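Long-range contacts in CurF (Lyngbya majuscula, PDB 2Q35), which probably catalyses a decarboxylation step in polyketide chain beta-branching, as the crotonase-family ECH2 domain of CurF: residues 119-125 / 158-164; 95-99 / 178-182. The protein carries 1 engineered substitution. All coordinates share one frame; numbering follows the deposited sequence.

Contact 1 (119-125 / 158-164)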
loop_
_atom_site.group_PDB
_atom_site.type_symbol
_atom_site.label_atom_id
_atom_site.label_comp_id
_atom_site.label_asym_id
_atom_site.label_seq_id
_atom_site.Cartn_x
_atom_site.Cartn_y
_atom_site.Cartn_z
ATOM N N GLN A 119 18.252 12.547 -4.815
ATOM C CA GLN A 119 18.864 12.020 -3.612
ATOM C C GLN A 119 19.301 13.107 -2.647
ATOM O O GLN A 119 19.196 12.936 -1.440
ATOM C CB GLN A 119 20.105 11.199 -3.973
ATOM C CG GLN A 119 19.842 9.866 -4.615
ATOM C CD GLN A 119 21.130 9.214 -5.180
ATOM O OE1 GLN A 119 21.088 8.110 -5.743
ATOM N NE2 GLN A 119 22.260 9.903 -5.047
ATOM N N GLU A 120 19.789 14.217 -3.191
ATOM C CA GLU A 120 20.445 15.267 -2.400
ATOM C C GLU A 120 19.489 16.341 -1.891
ATOM O O GLU A 120 19.821 17.091 -0.967
ATOM C CB GLU A 120 21.547 15.945 -3.230
ATOM C CG GLU A 120 22.717 15.041 -3.634
ATOM C CD GLU A 120 22.447 14.213 -4.890
ATOM O OE1 GLU A 120 21.348 14.339 -5.484
ATOM O OE2 GLU A 120 23.350 13.424 -5.274
ATOM N N SER A 121 18.310 16.417 -2.499
ATOM C CA SER A 121 17.371 17.500 -2.200
ATOM C C SER A 121 16.499 17.146 -1.021
ATOM O O SER A 121 16.458 15.988 -0.590
ATOM C CB SER A 121 16.542 17.809 -3.440
ATOM O OG SER A 121 17.410 18.190 -4.499
ATOM N N VAL A 122 15.781 18.149 -0.520
ATOM C CA VAL A 122 14.984 18.030 0.670
ATOM C C VAL A 122 13.500 18.129 0.292
ATOM O O VAL A 122 13.153 18.893 -0.599
ATOM C CB VAL A 122 15.473 19.113 1.702
ATOM C CG1 VAL A 122 14.387 19.748 2.469
ATOM C CG2 VAL A 122 16.568 18.486 2.592
ATOM N N TYR A 123 12.681 17.329 0.970
ATOM C CA TYR A 123 11.216 17.251 0.714
ATOM C C TYR A 123 10.464 17.328 2.039
ATOM O O TYR A 123 10.838 16.691 3.015
ATOM C CB TYR A 123 10.891 15.942 -0.041
ATOM C CG TYR A 123 11.672 15.872 -1.333
ATOM C CD1 TYR A 123 11.234 16.535 -2.471
ATOM C CD2 TYR A 123 12.928 15.246 -1.371
ATOM C CE1 TYR A 123 11.973 16.532 -3.650
ATOM C CE2 TYR A 123 13.672 15.245 -2.529
ATOM C CZ TYR A 123 13.209 15.891 -3.654
ATOM O OH TYR A 123 13.937 15.922 -4.816
ATOM N N ALA A 124 9.361 18.089 2.085
ATOM C CA ALA A 124 8.653 18.233 3.358
ATOM C C ALA A 124 7.184 18.568 3.099
ATOM O O ALA A 124 6.896 19.311 2.169
ATOM C CB ALA A 124 9.249 19.343 4.197
ATOM N N THR A 125 6.295 18.017 3.929
ATOM C CA THR A 125 4.922 18.540 4.060
ATOM C C THR A 125 5.050 19.330 5.358
ATOM O O THR A 125 4.901 18.769 6.453
ATOM C CB THR A 125 3.867 17.419 4.232
ATOM O OG1 THR A 125 4.295 16.473 5.218
ATOM C CG2 THR A 125 3.597 16.661 2.928
ATOM N N GLY A 158 6.285 17.477 10.056
ATOM C CA GLY A 158 6.549 18.620 9.182
ATOM C C GLY A 158 8.018 18.794 8.785
ATOM O O GLY A 158 8.369 19.810 8.187
ATOM N N GLU A 159 8.857 17.810 9.103
ATOM C CA GLU A 159 10.312 17.905 8.918
ATOM C C GLU A 159 10.762 17.784 7.469
ATOM O O GLU A 159 10.024 17.286 6.610
ATOM C CB GLU A 159 11.057 16.818 9.738
ATOM C CG GLU A 159 11.222 17.116 11.190
ATOM C CD GLU A 159 12.336 16.302 11.855
ATOM O OE1 GLU A 159 12.857 15.341 11.239
ATOM O OE2 GLU A 159 12.688 16.639 13.002
ATOM N N ASN A 160 12.020 18.193 7.236
ATOM C CA ASN A 160 12.662 18.059 5.932
ATOM C C ASN A 160 13.349 16.707 5.834
ATOM O O ASN A 160 14.120 16.339 6.712
ATOM C CB ASN A 160 13.725 19.162 5.736
ATOM C CG ASN A 160 13.119 20.550 5.662
ATOM O OD1 ASN A 160 11.966 20.715 5.281
ATOM N ND2 ASN A 160 13.895 21.551 6.030
ATOM N N TYR A 161 13.028 15.969 4.776
ATOM C CA TYR A 161 13.616 14.673 4.486
ATOM C C TYR A 161 14.447 14.754 3.209
ATOM O O TYR A 161 13.954 15.149 2.167
ATOM C CB TYR A 161 12.527 13.618 4.290
ATOM C CG TYR A 161 11.741 13.327 5.542
ATOM C CD1 TYR A 161 11.970 12.167 6.271
ATOM C CD2 TYR A 161 10.763 14.221 6.004
ATOM C CE1 TYR A 161 11.235 11.894 7.444
ATOM C CE2 TYR A 161 10.030 13.960 7.161
ATOM C CZ TYR A 161 10.271 12.795 7.870
ATOM O OH TYR A 161 9.552 12.559 9.018
ATOM N N ARG A 162 15.720 14.378 3.263
ATOM C CA ARG A 162 16.440 14.248 1.988
ATOM C C ARG A 162 15.895 13.052 1.174
ATOM O O ARG A 162 15.441 12.059 1.738
ATOM C CB ARG A 162 17.963 14.086 2.206
ATOM C CG ARG A 162 18.711 15.384 2.539
ATOM C CD ARG A 162 20.236 15.199 2.717
ATOM N NE ARG A 162 20.599 13.786 2.719
ATOM C CZ ARG A 162 20.715 13.031 3.809
ATOM N NH1 ARG A 162 20.520 13.547 5.023
ATOM N NH2 ARG A 162 21.036 11.753 3.674
ATOM N N GLY A 163 15.999 13.133 -0.153
ATOM C CA GLY A 163 15.617 12.024 -1.034
ATOM C C GLY A 163 16.233 10.713 -0.582
ATOM O O GLY A 163 15.562 9.683 -0.507
ATOM N N LYS A 164 17.518 10.752 -0.233
ATOM C CA LYS A 164 18.213 9.549 0.206
ATOM C C LYS A 164 17.538 8.902 1.410
ATOM O O LYS A 164 17.415 7.673 1.481
ATOM C CB LYS A 164 19.660 9.888 0.532
ATOM C CG LYS A 164 20.508 8.673 0.822
ATOM C CD LYS A 164 21.928 9.087 1.119
ATOM C CE LYS A 164 22.836 7.867 1.190
ATOM N NZ LYS A 164 24.101 8.184 1.911
HETATM O O HOH W 1 21.620 13.100 0.356
HETATM O O HOH W 2 7.338 16.563 6.116
#
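Val122 lays its CG1 methyl against Asn160 CB at 3.4 Å, while its CG2 branch meets Arg162 CG at 3.8 Å, so the valine straddles two residues of 158-164. Asn160 has CG anti to its own carbonyl carbon (chi1 -66°), a turn that keeps the amide beside Val122 and brings OD1 to 3.2 Å from Ala124 CB. Behind these side chains the backbones run antiparallel. Tyr123 and Tyr161 form the hydrogen-bonded pair: Tyr123 N gives to Tyr161 O at 2.8 Å, and the straighter return bond runs from Tyr161 N to Tyr123 O at 2.9 Å, 168° at the hydrogen. Their rings lie on the face away from Val122 and Arg162; the Tyr123 ring presents its edge to Gly163 N.

The pairing then runs on into a helix start, with Arg162 as N-cap. Gly163 N reaches Ser121 O at 2.9 Å, nearly along the C=O axis, and Lys164 N takes a lone pair of Gln119 O at 3.0 Å, in the carbonyl plane. Water 1 also donates to Gln119 O and accepts from Arg162 NE, 2.7 Å away, linking the arginine to the turn. At the other end Thr125 N donates to water 2, which in turn donates to Glu159 O.

Glu153 holds Tyr161 OH, and Tyr123 OH bonds to Met97 O and Ser118 N. Strand 122-124 is the middle of a three-stranded sheet, parallel to 100-102 and antiparallel to 161-162, with helix 148-157 packed against Thr125 and Tyr161.

Contact 2 (95-99 / 178-182)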
loop_
_atom_site.group_PDB
_atom_site.type_symbol
_atom_site.label_atom_id
_atom_site.label_comp_id
_atom_site.label_asym_id
_atom_site.label_seq_id
_atom_site.Cartn_x
_atom_site.Cartn_y
_atom_site.Cartn_z
ATOM N N ALA A 95 6.609 14.155 -12.787
ATOM C CA ALA A 95 7.158 15.288 -12.038
ATOM C C ALA A 95 8.614 14.946 -11.784
ATOM O O ALA A 95 8.899 14.050 -10.991
ATOM C CB ALA A 95 6.462 15.460 -10.724
ATOM N N ALA A 96 9.487 15.674 -12.443
ATOM C CA ALA A 96 10.944 15.455 -12.271
ATOM C C ALA A 96 11.421 16.435 -11.206
ATOM O O ALA A 96 11.750 17.592 -11.487
ATOM C CB ALA A 96 11.692 15.660 -13.600
ATOM N N MET A 97 11.362 15.995 -9.956
ATOM C CA MET A 97 11.644 16.881 -8.845
ATOM C C MET A 97 13.166 16.837 -8.601
ATOM O O MET A 97 13.641 16.160 -7.690
ATOM C CB MET A 97 10.834 16.489 -7.621
ATOM C CG MET A 97 9.334 16.494 -7.883
ATOM S SD MET A 97 8.331 16.497 -6.364
ATOM C CE MET A 97 9.089 15.151 -5.447
ATOM N N GLN A 98 13.882 17.582 -9.432
ATOM C CA GLN A 98 15.368 17.587 -9.392
ATOM C C GLN A 98 15.908 18.402 -8.219
ATOM O O GLN A 98 17.115 18.352 -7.911
ATOM C CB GLN A 98 15.930 18.089 -10.736
ATOM C CG GLN A 98 16.196 19.610 -10.884
ATOM C CD GLN A 98 15.024 20.517 -10.514
ATOM O OE1 GLN A 98 13.838 20.171 -10.695
ATOM N NE2 GLN A 98 15.349 21.685 -9.970
ATOM N N GLY A 99 15.031 19.212 -7.641
ATOM C CA GLY A 99 15.316 20.076 -6.500
ATOM C C GLY A 99 14.349 19.899 -5.340
ATOM O O GLY A 99 13.571 18.940 -5.294
ATOM N N ARG A 178 20.754 14.089 -8.254
ATOM C CA ARG A 178 20.181 15.309 -8.815
ATOM C C ARG A 178 20.458 15.465 -10.311
ATOM O O ARG A 178 19.538 15.765 -11.066
ATOM C CB ARG A 178 20.668 16.527 -8.015
ATOM C CG ARG A 178 20.764 17.823 -8.819
ATOM C CD ARG A 178 19.732 18.883 -8.421
ATOM N NE ARG A 178 19.734 19.263 -6.997
ATOM C CZ ARG A 178 20.815 19.358 -6.217
ATOM N NH1 ARG A 178 22.026 19.108 -6.697
ATOM N NH2 ARG A 178 20.687 19.711 -4.946
ATOM N N GLN A 179 21.715 15.258 -10.745
ATOM C CA GLN A 179 22.082 15.423 -12.160
ATOM C C GLN A 179 21.451 14.385 -13.103
ATOM O O GLN A 179 21.551 14.509 -14.332
ATOM C CB GLN A 179 23.612 15.391 -12.335
ATOM C CG GLN A 179 24.224 13.984 -12.223
ATOM C CD GLN A 179 25.694 13.974 -11.799
ATOM O OE1 GLN A 179 26.514 14.759 -12.296
ATOM N NE2 GLN A 179 26.034 13.074 -10.865
ATOM N N ASP A 180 20.788 13.367 -12.533
ATOM C CA ASP A 180 20.156 12.306 -13.309
ATOM C C ASP A 180 18.637 12.345 -13.288
ATOM O O ASP A 180 17.994 11.580 -14.031
ATOM C CB ASP A 180 20.559 10.942 -12.763
ATOM C CG ASP A 180 22.061 10.651 -12.935
ATOM O OD1 ASP A 180 22.675 11.219 -13.852
ATOM O OD2 ASP A 180 22.609 9.869 -12.137
ATOM N N VAL A 181 18.073 13.174 -12.409
ATOM C CA VAL A 181 16.600 13.217 -12.258
ATOM C C VAL A 181 15.836 13.505 -13.553
ATOM O O VAL A 181 14.934 12.744 -13.936
ATOM C CB VAL A 181 16.197 14.188 -11.139
ATOM C CG1 VAL A 181 14.639 14.430 -11.156
ATOM C CG2 VAL A 181 16.650 13.674 -9.770
ATOM N N LEU A 182 16.169 14.609 -14.224
ATOM C CA LEU A 182 15.469 14.954 -15.462
ATOM C C LEU A 182 15.674 13.890 -16.553
ATOM O O LEU A 182 14.713 13.461 -17.200
ATOM C CB LEU A 182 15.888 16.342 -15.921
ATOM C CG LEU A 182 15.199 16.833 -17.177
ATOM C CD1 LEU A 182 13.665 16.878 -16.967
ATOM C CD2 LEU A 182 15.714 18.194 -17.548
#
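Val181 is the chief apolar contact, its CG1 methyl wedged against the bend at Met97 and Gln98. With CG1 anti to the backbone N (chi1 170°), that methyl sits 3.7 Å from Gln98 N and 4.0 Å from Ala96 CB, so it touches main chain on one hand and a methyl on the other. Gln98 CB lies alongside, 3.9 Å from Val181 CB. One residue on, Leu182 sends CD1 to 4.1 Å from Ala96 CB, which thus has two branched side chains over it.

The backbone at this point is sharply curved: Met97 is the centre of an inverse gamma turn, closed by a weak hydrogen bond from Gln98 N to Ala96 O. Here helix 178-192 packs on the main crotonase sheet, its first turn nearly antiparallel to strand 93-97, the short segments' axes 8.1 Å apart at 167°. The same helix reaches the strands on both sides of 93-97, Val181 touching Val116 of 114-118 and Leu182 touching Ile52 of 50-54.

Polar contacts gather at Gln98. Its carbonyl O faces the edge of the Arg178 guanidinium, near its plane, with Arg178 NE 2.9 Å away; the arginine chain bends at chi2 and chi3, but the fit here is too tight in the model for its detail to be trusted. An alanine in place of Arg178 removes the guanidinium and would probably leave the side of the bend at Gln98 O less filled. The Gln98 side chain folds at chi2, and its amide is gripped by the loop following strand 50-54: NE2 gives to the carbonyls of Gly57 and Tyr59, and OE1 accepts from Gly55 N.

How the contacts relate
Along the chain the order is 95-99, 119-125, 158-164, 178-182, so contact 1 is nested inside the loop that contact 2 closes. Their centres are 13 Å apart, yet they touch: Glu120 OE1 probably accepts a hydrogen bond from Arg178 N, and Tyr123 OH lies 3.1 Å from Gly99 O. Contact 2 belongs to the larger sheet and its covering helix, contact 1 to the smaller sheet. Strand 93-97 of the larger sheet leads almost directly into 100-102 of the smaller, and 114-118 likewise into 122-124, so the chain passes to and fro between the sheets. In crotonase relatives the start of the helix after 100-102 contributes to the oxyanion hole, which probably holds here.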